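Local atomic coordinates of CELL WALL surface anchor family protein (Streptococcus pneumoniae, PDB entry 2WW8), a protein that serves as the adhesin of the pneumococcal pilus, probably attaching the bacterium to host cells through a domain resembling the metal-binding domain of integrins. Residues 227-232 and 383-388; 533-538 and 563-568; 268-273 and 332-337. One frame throughout, in Å; residues are numbered along the deposited sequence. Where two conformers were deposited one is given.

Contact 1 of 3, residues 227-232 and 383-388; sequences VVILLD and FHITDG. With MG (magnesium ion), chain B.
The imidazole of His384 carries the CD1 methyl of Leu230 over the centre of one face, 4.1 Å from the ring centroid and 12° off its normal; on the opposite face Thr386 CG2 sits toward the rim. The ring's NE2 is hydrogen-bonded to Tyr275. Phe383, on the other side of the sheet, is met at its edge and in the ring plane, by Val227 CG1, 3.7 Å from CD2. Beyond it Leu231 CD1 and Ile385 CG2 lie side by side, Ile385 packing on Thr255 of helix 247-263 and Leu231 on the loop at Val338 and Pro339.

The backbones of strands 227-232 and 383-386 run parallel. Four backbone hydrogen bonds join them, from Phe383 N to Val228 O at one end to Asp232 N to Ile385 O, 2.9 Å, at the other.

Past the last bond the contact turns polar. Asp232 CG is anti to its backbone N (chi1 178°), which carries the carboxylate beyond the strand end. There the anti lone pair of OD2 receives Thr386 OG1 (2.9 Å), while Asp387 N comes from above the carboxylate plane at 3.0 Å. Thr386 OG1 in turn accepts from Gly388 N, an ST turn. The Asp387 carboxylate stands almost perpendicular to that of Asp232, and its OD1 binds the magnesium ion at 2.2 Å, its OD2 pairing with Arg247.

Asp232, Ser234 and Ser236 form the DxSxS signature of a MIDAS, the metal site of von Willebrand factor A domains. Both serines bind the metal; Asp232 acts from the second shell, through OD1 to Ser234 and through OD2 to metal-bound water 1 (2.6 Å). Two acceptors, Asp232 OD2 and Asp387 OD1, are only 3.2 Å apart, a repulsion that the cation and the N-H and O-H donors probably offset.

Contact 2 of 3, residues 533-538 and 563-568; sequences DVFTVG and PENYTN
Phe535 and Asn565 meet where strand 566-569 begins, in the beta-alpha-beta unit of strand 533-539, helix 549-558 and strand 566-569 that closes one edge of the domain's parallel sheet. Asn565 ends a short 3-10 turn, with Tyr566 N bonded to Pro563 O. Its side chain leans across to the other strand (chi1 -86°) and lays the amide obliquely against the Phe535 ring, the planes 49° apart and OD1 3.5 Å from CE1. The Phe535 ring also stacks on Tyr582 of helix 575-583.

Pairing proper starts with Thr536 N to Asn565 O, 2.9 Å, and continues through Thr567 N to Thr536 O and Gly538 N to Thr567 O. Tyr566 CG is anti to the backbone N (chi1 168°), a turn that lays the ring along the neighbouring strand: CD1 reaches Thr536 CG2 at 3.8 Å and CE1 comes to 3.7 Å from Gly538 N. Gly538, with no side chain, suits a place beside the far end of this ring. Thr536 uses its two branches differently, CG2 against the Tyr566 ring and the hydroxyl bonded to Ser560, while Asn568 OD1 accepts from Ile541 N.

Asn565 ND2 makes a weak bond to Val534 O, 3.3 Å, and donates to water 4; that water in turn donates to Asp533 OD1 at 2.7 Å.

Contact 3 of 3, residues 268-273 and 332-337; sequences NRVALV and VELKNK
An outermost strand of the parallel sheet in this von Willebrand factor A-like domain is covered here by a helix, with Leu334 of helix 328-337 set between Val270 and Leu272 of strand 269-275. Alternation along the strand puts those two side chains on the helix side, while Ala271 between them points its methyl away.

Leu334 does most of the touching. Its CG is anti to the backbone N and its CD1 anti to CA (chi2 171°), an extended shape that brings CD1 down onto the strand backbone, 3.6 Å from Val270 O and 4.0 Å from Ala271 CA. The same methyl approaches Val270 CG2, a touch that is doubtful, since Val270 was modelled in two conformers. Leu272, two residues on, packs against Leu334: its CB lies 4.1 Å from Leu334 CG, and its CD2 reaches up to the helix backbone, 3.8 Å from Leu334 O. One turn on, CD2 also comes to 4.4 Å from Lys337 CB, at the base of a side chain whose NZ is bonded to Ser320 O and forms a salt bridge with Asp318.

The helix segment runs at 27° to the strand, in the same sense, with the axes 9.2 Å apart. Beside it lies helix 247-263, whose Ile259 touches Leu334 and whose Ile262 touches Val270, while Lys335 forms a salt bridge to Asp260; Tyr321, from short strand 321-322, meets Leu334 as well.

The three contacts sample one parallel sheet, ordered 269-275, 225-232, 379-386, 533-539, 566-569. Contact 1 occupies its middle, its centre about 10 Å from that of contact 2 and about 13 Å from that of contact 3; contacts 2 and 3, toward opposite edges, have centres about 21 Å apart and do not touch. Backbone bonds probably carry the sheet across each gap: His384 N to Phe535 O on one side, Leu231 N to Val273 O on the other, both 2.8 Å. Phe383 CE1 packs on Phe535 CD2 at 3.6 Å. The magnesium ion is bound within contact 1, at the C-terminal ends of the strands, and lies about 10 Å from Gly538 CA of contact 2.

Contact 1 of 3, residues 227-232 and 383-388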
loop_
_atom_site.group_PDB
_atom_site.type_symbol
_atom_site.label_atom_id
_atom_site.label_comp_id
_atom_site.label_asym_id
_atom_site.label_seq_id
_atom_site.Cartn_x
_atom_site.Cartn_y
_atom_site.Cartn_z
ATOM N N VAL A 227 -13.288 25.947 19.278
ATOM C CA VAL A 227 -12.620 25.439 20.460
ATOM C C VAL A 227 -11.293 26.173 20.703
ATOM O O VAL A 227 -10.476 26.289 19.806
ATOM C CB VAL A 227 -12.318 23.918 20.327
ATOM C CG1 VAL A 227 -11.728 23.423 21.618
ATOM C CG2 VAL A 227 -13.619 23.107 19.937
ATOM N N VAL A 228 -11.079 26.650 21.932
ATOM C CA VAL A 228 -9.737 27.117 22.299
ATOM C C VAL A 228 -9.126 26.106 23.305
ATOM O O VAL A 228 -9.771 25.675 24.272
ATOM C CB VAL A 228 -9.805 28.480 23.003
ATOM C CG1 VAL A 228 -8.354 28.927 23.456
ATOM C CG2 VAL A 228 -10.486 29.556 22.039
ATOM N N ILE A 229 -7.884 25.724 23.065
ATOM C CA ILE A 229 -7.161 24.885 24.071
ATOM C C ILE A 229 -6.177 25.758 24.832
ATOM O O ILE A 229 -5.387 26.455 24.185
ATOM C CB ILE A 229 -6.418 23.759 23.392
ATOM C CG1 ILE A 229 -7.454 22.862 22.753
ATOM C CG2 ILE A 229 -5.483 23.005 24.385
ATOM C CD1 ILE A 229 -6.876 21.754 21.908
ATOM N N LEU A 230 -6.253 25.771 26.157
ATOM C CA LEU A 230 -5.299 26.558 26.932
ATOM C C LEU A 230 -4.354 25.573 27.578
ATOM O O LEU A 230 -4.806 24.631 28.206
ATOM C CB LEU A 230 -5.946 27.251 28.136
ATOM C CG LEU A 230 -7.017 28.312 27.890
ATOM C CD1 LEU A 230 -7.528 28.894 29.205
ATOM C CD2 LEU A 230 -6.325 29.409 27.076
ATOM N N LEU A 231 -3.056 25.789 27.432
ATOM C CA LEU A 231 -2.134 24.755 27.852
ATOM C C LEU A 231 -1.025 25.390 28.737
ATOM O O LEU A 231 -0.279 26.262 28.269
ATOM C CB LEU A 231 -1.508 24.142 26.607
ATOM C CG LEU A 231 -0.359 23.134 26.879
ATOM C CD1 LEU A 231 -0.816 21.961 27.766
ATOM C CD2 LEU A 231 0.220 22.586 25.499
ATOM N N ASP A 232 -0.988 24.984 29.997
ATOM C CA ASP A 232 0.031 25.414 30.975
ATOM C C ASP A 232 1.421 24.911 30.560
ATOM O O ASP A 232 1.651 23.711 30.330
ATOM C CB ASP A 232 -0.494 24.939 32.367
ATOM C CG ASP A 232 0.422 25.240 33.563
ATOM O OD1 ASP A 232 1.633 25.522 33.402
ATOM O OD2 ASP A 232 -0.173 25.153 34.675
ATOM N N PHE A 383 -10.928 23.882 26.399
ATOM C CA PHE A 383 -10.224 22.816 27.143
ATOM C C PHE A 383 -8.961 23.442 27.806
ATOM O O PHE A 383 -8.077 23.945 27.134
ATOM C CB PHE A 383 -9.806 21.682 26.173
ATOM C CG PHE A 383 -10.933 20.829 25.696
ATOM C CD1 PHE A 383 -11.342 19.730 26.437
ATOM C CD2 PHE A 383 -11.570 21.114 24.471
ATOM C CE1 PHE A 383 -12.397 18.923 25.958
ATOM C CE2 PHE A 383 -12.593 20.322 24.007
ATOM C CZ PHE A 383 -13.016 19.222 24.734
ATOM N N HIS A 384 -8.890 23.409 29.117
ATOM C CA HIS A 384 -7.782 24.014 29.806
ATOM C C HIS A 384 -7.015 22.890 30.536
ATOM O O HIS A 384 -7.563 22.169 31.409
ATOM C CB HIS A 384 -8.378 24.913 30.854
ATOM C CG HIS A 384 -7.346 25.677 31.641
ATOM N ND1 HIS A 384 -7.694 26.515 32.676
ATOM C CD2 HIS A 384 -6.008 25.807 31.487
ATOM C CE1 HIS A 384 -6.598 27.067 33.179
ATOM N NE2 HIS A 384 -5.564 26.648 32.479
ATOM N N ILE A 385 -5.748 22.767 30.187
ATOM C CA ILE A 385 -4.898 21.767 30.801
ATOM C C ILE A 385 -3.923 22.554 31.691
ATOM O O ILE A 385 -3.163 23.426 31.215
ATOM C CB ILE A 385 -4.114 20.963 29.750
ATOM C CG1 ILE A 385 -5.086 20.128 28.915
ATOM C CG2 ILE A 385 -2.993 20.070 30.389
ATOM C CD1 ILE A 385 -4.543 19.899 27.477
ATOM N N THR A 386 -3.916 22.227 32.979
ATOM C CA THR A 386 -2.974 22.956 33.836
ATOM C C THR A 386 -2.387 22.040 34.923
ATOM O O THR A 386 -3.040 21.034 35.285
ATOM C CB THR A 386 -3.694 24.186 34.446
ATOM O OG1 THR A 386 -2.891 24.775 35.470
ATOM C CG2 THR A 386 -5.056 23.844 34.986
ATOM N N ASP A 387 -1.219 22.411 35.473
ATOM C CA ASP A 387 -0.704 21.629 36.620
ATOM C C ASP A 387 -0.542 22.515 37.859
ATOM O O ASP A 387 0.219 22.189 38.758
ATOM C CB ASP A 387 0.583 20.882 36.284
ATOM C CG ASP A 387 1.789 21.797 36.336
ATOM O OD1 ASP A 387 1.648 23.034 36.271
ATOM O OD2 ASP A 387 2.919 21.288 36.341
ATOM N N GLY A 388 -1.230 23.642 37.925
ATOM C CA GLY A 388 -1.103 24.444 39.149
ATOM C C GLY A 388 -2.051 25.614 39.298
ATOM O O GLY A 388 -2.585 26.161 38.331
HETATM MG MG MG B . 2.799 24.713 37.072
HETATM O O HOH W 1 1.093 25.889 36.843
HETATM O O HOH W 2 2.407 23.849 38.940
HETATM O O HOH W 3 3.980 26.016 38.089
#

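Contact 2 of 3, residues 533-538 and 563-568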
loop_
_atom_site.group_PDB
_atom_site.type_symbol
_atom_site.label_atom_id
_atom_site.label_comp_id
_atom_site.label_asym_id
_atom_site.label_seq_id
_atom_site.Cartn_x
_atom_site.Cartn_y
_atom_site.Cartn_z
ATOM N N ASP A 533 -18.817 25.998 26.996
ATOM C CA ASP A 533 -18.381 24.795 27.726
ATOM C C ASP A 533 -16.899 25.003 28.104
ATOM O O ASP A 533 -16.012 25.155 27.275
ATOM C CB ASP A 533 -18.539 23.512 26.899
ATOM C CG ASP A 533 -19.984 23.250 26.537
ATOM O OD1 ASP A 533 -20.680 22.688 27.407
ATOM O OD2 ASP A 533 -20.427 23.603 25.408
ATOM N N VAL A 534 -16.582 24.895 29.383
ATOM C CA VAL A 534 -15.187 25.075 29.839
ATOM C C VAL A 534 -14.874 23.831 30.670
ATOM O O VAL A 534 -15.512 23.631 31.729
ATOM C CB VAL A 534 -15.053 26.324 30.738
ATOM C CG1 VAL A 534 -13.577 26.523 31.110
ATOM C CG2 VAL A 534 -15.588 27.570 29.981
ATOM N N PHE A 535 -13.890 23.079 30.191
ATOM C CA PHE A 535 -13.379 21.836 30.801
ATOM C C PHE A 535 -11.937 22.066 31.295
ATOM O O PHE A 535 -11.149 22.671 30.579
ATOM C CB PHE A 535 -13.297 20.766 29.710
ATOM C CG PHE A 535 -14.623 20.433 29.106
ATOM C CD1 PHE A 535 -15.594 19.780 29.862
ATOM C CD2 PHE A 535 -14.902 20.770 27.777
ATOM C CE1 PHE A 535 -16.859 19.427 29.321
ATOM C CE2 PHE A 535 -16.192 20.406 27.216
ATOM C CZ PHE A 535 -17.171 19.778 28.001
ATOM N N THR A 536 -11.611 21.613 32.497
ATOM C CA THR A 536 -10.308 21.800 33.098
ATOM C C THR A 536 -9.797 20.410 33.479
ATOM O O THR A 536 -10.435 19.620 34.227
ATOM C CB THR A 536 -10.405 22.708 34.345
ATOM O OG1 THR A 536 -11.071 23.924 33.944
ATOM C CG2 THR A 536 -9.001 23.102 34.885
ATOM N N VAL A 537 -8.647 20.085 32.915
ATOM C CA VAL A 537 -7.932 18.851 33.292
ATOM C C VAL A 537 -6.694 19.317 34.066
ATOM O O VAL A 537 -5.807 19.961 33.462
ATOM C CB VAL A 537 -7.576 18.020 32.037
ATOM C CG1 VAL A 537 -6.698 16.806 32.339
ATOM C CG2 VAL A 537 -8.873 17.487 31.361
ATOM N N GLY A 538 -6.698 19.086 35.380
ATOM C CA GLY A 538 -5.534 19.337 36.242
ATOM C C GLY A 538 -4.562 18.160 36.252
ATOM O O GLY A 538 -4.932 16.972 36.120
ATOM N N PRO A 563 -18.961 22.126 38.239
ATOM C CA PRO A 563 -17.879 21.486 39.045
ATOM C C PRO A 563 -17.391 20.143 38.487
ATOM O O PRO A 563 -16.178 19.928 38.496
ATOM C CB PRO A 563 -18.437 21.415 40.507
ATOM C CG PRO A 563 -19.710 22.325 40.502
ATOM C CD PRO A 563 -20.102 22.637 39.028
ATOM N N GLU A 564 -18.262 19.325 37.900
ATOM C CA GLU A 564 -17.971 18.066 37.211
ATOM C C GLU A 564 -17.048 18.259 36.020
ATOM O O GLU A 564 -16.500 17.272 35.481
ATOM C CB GLU A 564 -19.293 17.502 36.640
ATOM C CG GLU A 564 -20.258 17.234 37.779
ATOM C CD GLU A 564 -21.084 18.438 38.285
ATOM O OE1 GLU A 564 -20.956 19.563 37.774
ATOM O OE2 GLU A 564 -21.888 18.255 39.244
ATOM N N ASN A 565 -16.899 19.500 35.584
ATOM C CA ASN A 565 -16.089 19.808 34.380
ATOM C C ASN A 565 -14.602 20.053 34.700
ATOM O O ASN A 565 -13.791 20.290 33.793
ATOM C CB ASN A 565 -16.642 21.022 33.617
ATOM C CG ASN A 565 -17.732 20.637 32.644
ATOM O OD1 ASN A 565 -18.184 19.484 32.583
ATOM N ND2 ASN A 565 -18.165 21.622 31.886
ATOM N N TYR A 566 -14.235 19.918 35.978
ATOM C CA TYR A 566 -12.824 19.792 36.377
ATOM C C TYR A 566 -12.507 18.360 36.838
ATOM O O TYR A 566 -13.227 17.809 37.668
ATOM C CB TYR A 566 -12.563 20.696 37.589
ATOM C CG TYR A 566 -11.212 20.438 38.270
ATOM C CD1 TYR A 566 -10.018 20.602 37.549
ATOM C CD2 TYR A 566 -11.145 20.026 39.600
ATOM C CE1 TYR A 566 -8.796 20.409 38.143
ATOM C CE2 TYR A 566 -9.887 19.820 40.239
ATOM C CZ TYR A 566 -8.744 19.983 39.480
ATOM O OH TYR A 566 -7.477 19.831 40.025
ATOM N N THR A 567 -11.427 17.774 36.341
ATOM C CA THR A 567 -10.884 16.543 36.892
ATOM C C THR A 567 -9.387 16.705 37.092
ATOM O O THR A 567 -8.695 17.209 36.183
ATOM C CB THR A 567 -11.120 15.337 35.967
ATOM O OG1 THR A 567 -12.531 15.206 35.782
ATOM C CG2 THR A 567 -10.620 14.033 36.581
ATOM N N ASN A 568 -8.929 16.238 38.247
ATOM C CA ASN A 568 -7.504 16.178 38.546
ATOM C C ASN A 568 -6.956 14.816 38.148
ATOM O O ASN A 568 -7.410 13.819 38.642
ATOM C CB ASN A 568 -7.215 16.457 40.021
ATOM C CG ASN A 568 -5.719 16.682 40.280
ATOM O OD1 ASN A 568 -5.079 17.391 39.537
ATOM N ND2 ASN A 568 -5.166 16.053 41.326
HETATM O O HOH W 4 -20.218 21.156 29.628
#

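Contact 3 of 3, residues 268-273 and 332-337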
loop_
_atom_site.group_PDB
_atom_site.type_symbol
_atom_site.label_atom_id
_atom_site.label_comp_id
_atom_site.label_asym_id
_atom_site.label_seq_id
_atom_site.Cartn_x
_atom_site.Cartn_y
_atom_site.Cartn_z
ATOM N N ASN A 268 -15.231 22.156 12.246
ATOM C CA ASN A 268 -14.927 22.560 13.610
ATOM C C ASN A 268 -13.693 23.438 13.466
ATOM O O ASN A 268 -13.012 23.321 12.477
ATOM C CB ASN A 268 -14.649 21.338 14.489
ATOM C CG ASN A 268 -15.904 20.525 14.791
ATOM O OD1 ASN A 268 -17.030 21.005 14.667
ATOM N ND2 ASN A 268 -15.706 19.313 15.279
ATOM N N ARG A 269 -13.448 24.355 14.400
ATOM C CA ARG A 269 -12.257 25.168 14.307
ATOM C C ARG A 269 -11.562 25.129 15.668
ATOM O O ARG A 269 -12.238 24.957 16.682
ATOM C CB ARG A 269 -12.609 26.613 13.932
ATOM C CG ARG A 269 -12.964 26.841 12.448
ATOM C CD ARG A 269 -13.968 28.010 12.502
ATOM N NE ARG A 269 -13.323 29.292 12.372
ATOM C CZ ARG A 269 -13.672 30.434 12.968
ATOM N NH1 ARG A 269 -14.656 30.568 13.832
ATOM N NH2 ARG A 269 -12.975 31.520 12.689
ATOM N N VAL A 270 -10.232 25.274 15.690
ATOM C CA VAL A 270 -9.427 25.225 16.920
ATOM C C VAL A 270 -8.384 26.353 16.946
ATOM O O VAL A 270 -7.870 26.772 15.878
ATOM C CB VAL A 270 -8.689 23.837 17.064
ATOM C CG1 VAL A 270 -9.678 22.763 17.380
ATOM C CG2 VAL A 270 -7.853 23.462 15.848
ATOM N N ALA A 271 -8.043 26.792 18.146
ATOM C CA ALA A 271 -6.942 27.714 18.389
ATOM C C ALA A 271 -6.225 27.186 19.640
ATOM O O ALA A 271 -6.771 26.363 20.343
ATOM C CB ALA A 271 -7.540 29.093 18.688
ATOM N N LEU A 272 -5.027 27.689 19.949
ATOM C CA LEU A 272 -4.127 27.127 20.955
ATOM C C LEU A 272 -3.485 28.312 21.661
ATOM O O LEU A 272 -2.928 29.237 21.026
ATOM C CB LEU A 272 -3.054 26.243 20.279
ATOM C CG LEU A 272 -1.848 25.890 21.195
ATOM C CD1 LEU A 272 -2.312 24.952 22.343
ATOM C CD2 LEU A 272 -0.725 25.278 20.299
ATOM N N VAL A 273 -3.625 28.315 22.983
ATOM C CA VAL A 273 -2.987 29.335 23.798
ATOM C C VAL A 273 -2.099 28.593 24.800
ATOM O O VAL A 273 -2.614 27.892 25.690
ATOM C CB VAL A 273 -3.998 30.215 24.553
ATOM C CG1 VAL A 273 -3.295 31.254 25.502
ATOM C CG2 VAL A 273 -4.976 30.967 23.553
ATOM N N VAL A 332 -1.824 21.586 10.836
ATOM C CA VAL A 332 -0.474 21.018 10.899
ATOM C C VAL A 332 0.520 21.949 11.635
ATOM O O VAL A 332 1.347 21.520 12.425
ATOM C CB VAL A 332 0.087 20.609 9.518
ATOM C CG1 VAL A 332 1.631 20.249 9.588
ATOM C CG2 VAL A 332 -0.730 19.441 8.948
ATOM N N GLU A 333 0.411 23.236 11.337
ATOM C CA GLU A 333 1.300 24.226 11.878
ATOM C C GLU A 333 0.984 24.404 13.356
ATOM O O GLU A 333 1.886 24.408 14.182
ATOM C CB GLU A 333 1.121 25.494 11.045
ATOM C CG GLU A 333 2.102 26.575 11.436
ATOM C CD GLU A 333 1.870 27.883 10.672
ATOM O OE1 GLU A 333 1.097 27.912 9.671
ATOM O OE2 GLU A 333 2.460 28.884 11.145
ATOM N N LEU A 334 -0.303 24.468 13.698
ATOM C CA LEU A 334 -0.732 24.593 15.085
ATOM C C LEU A 334 -0.246 23.406 15.942
ATOM O O LEU A 334 0.300 23.585 17.044
ATOM C CB LEU A 334 -2.240 24.845 15.116
ATOM C CG LEU A 334 -3.047 24.912 16.420
ATOM C CD1 LEU A 334 -4.503 25.400 16.183
ATOM C CD2 LEU A 334 -3.073 23.537 17.108
ATOM N N LYS A 335 -0.443 22.182 15.459
ATOM C CA LYS A 335 0.017 21.021 16.226
ATOM C C LYS A 335 1.542 21.061 16.372
ATOM O O LYS A 335 2.020 20.621 17.388
ATOM C CB LYS A 335 -0.351 19.703 15.518
ATOM C CG LYS A 335 -1.856 19.316 15.636
ATOM C CD LYS A 335 -2.129 18.192 14.701
ATOM C CE LYS A 335 -1.615 16.924 15.196
ATOM N NZ LYS A 335 -1.832 15.923 14.103
ATOM N N ASN A 336 2.328 21.521 15.394
ATOM C CA ASN A 336 3.790 21.690 15.574
ATOM C C ASN A 336 4.202 22.775 16.567
ATOM O O ASN A 336 5.381 22.865 16.948
ATOM C CB ASN A 336 4.492 22.026 14.256
ATOM C CG ASN A 336 4.581 20.821 13.313
ATOM O OD1 ASN A 336 4.606 19.677 13.771
ATOM N ND2 ASN A 336 4.609 21.060 12.006
ATOM N N LYS A 337 3.260 23.629 16.946
ATOM C CA LYS A 337 3.531 24.673 17.945
ATOM C C LYS A 337 3.245 24.210 19.343
ATOM O O LYS A 337 3.679 24.872 20.314
ATOM C CB LYS A 337 2.697 25.932 17.655
ATOM C CG LYS A 337 3.474 26.583 16.493
ATOM C CD LYS A 337 2.808 27.803 15.978
ATOM C CE LYS A 337 3.475 28.993 16.631
ATOM N NZ LYS A 337 2.664 30.222 16.239
#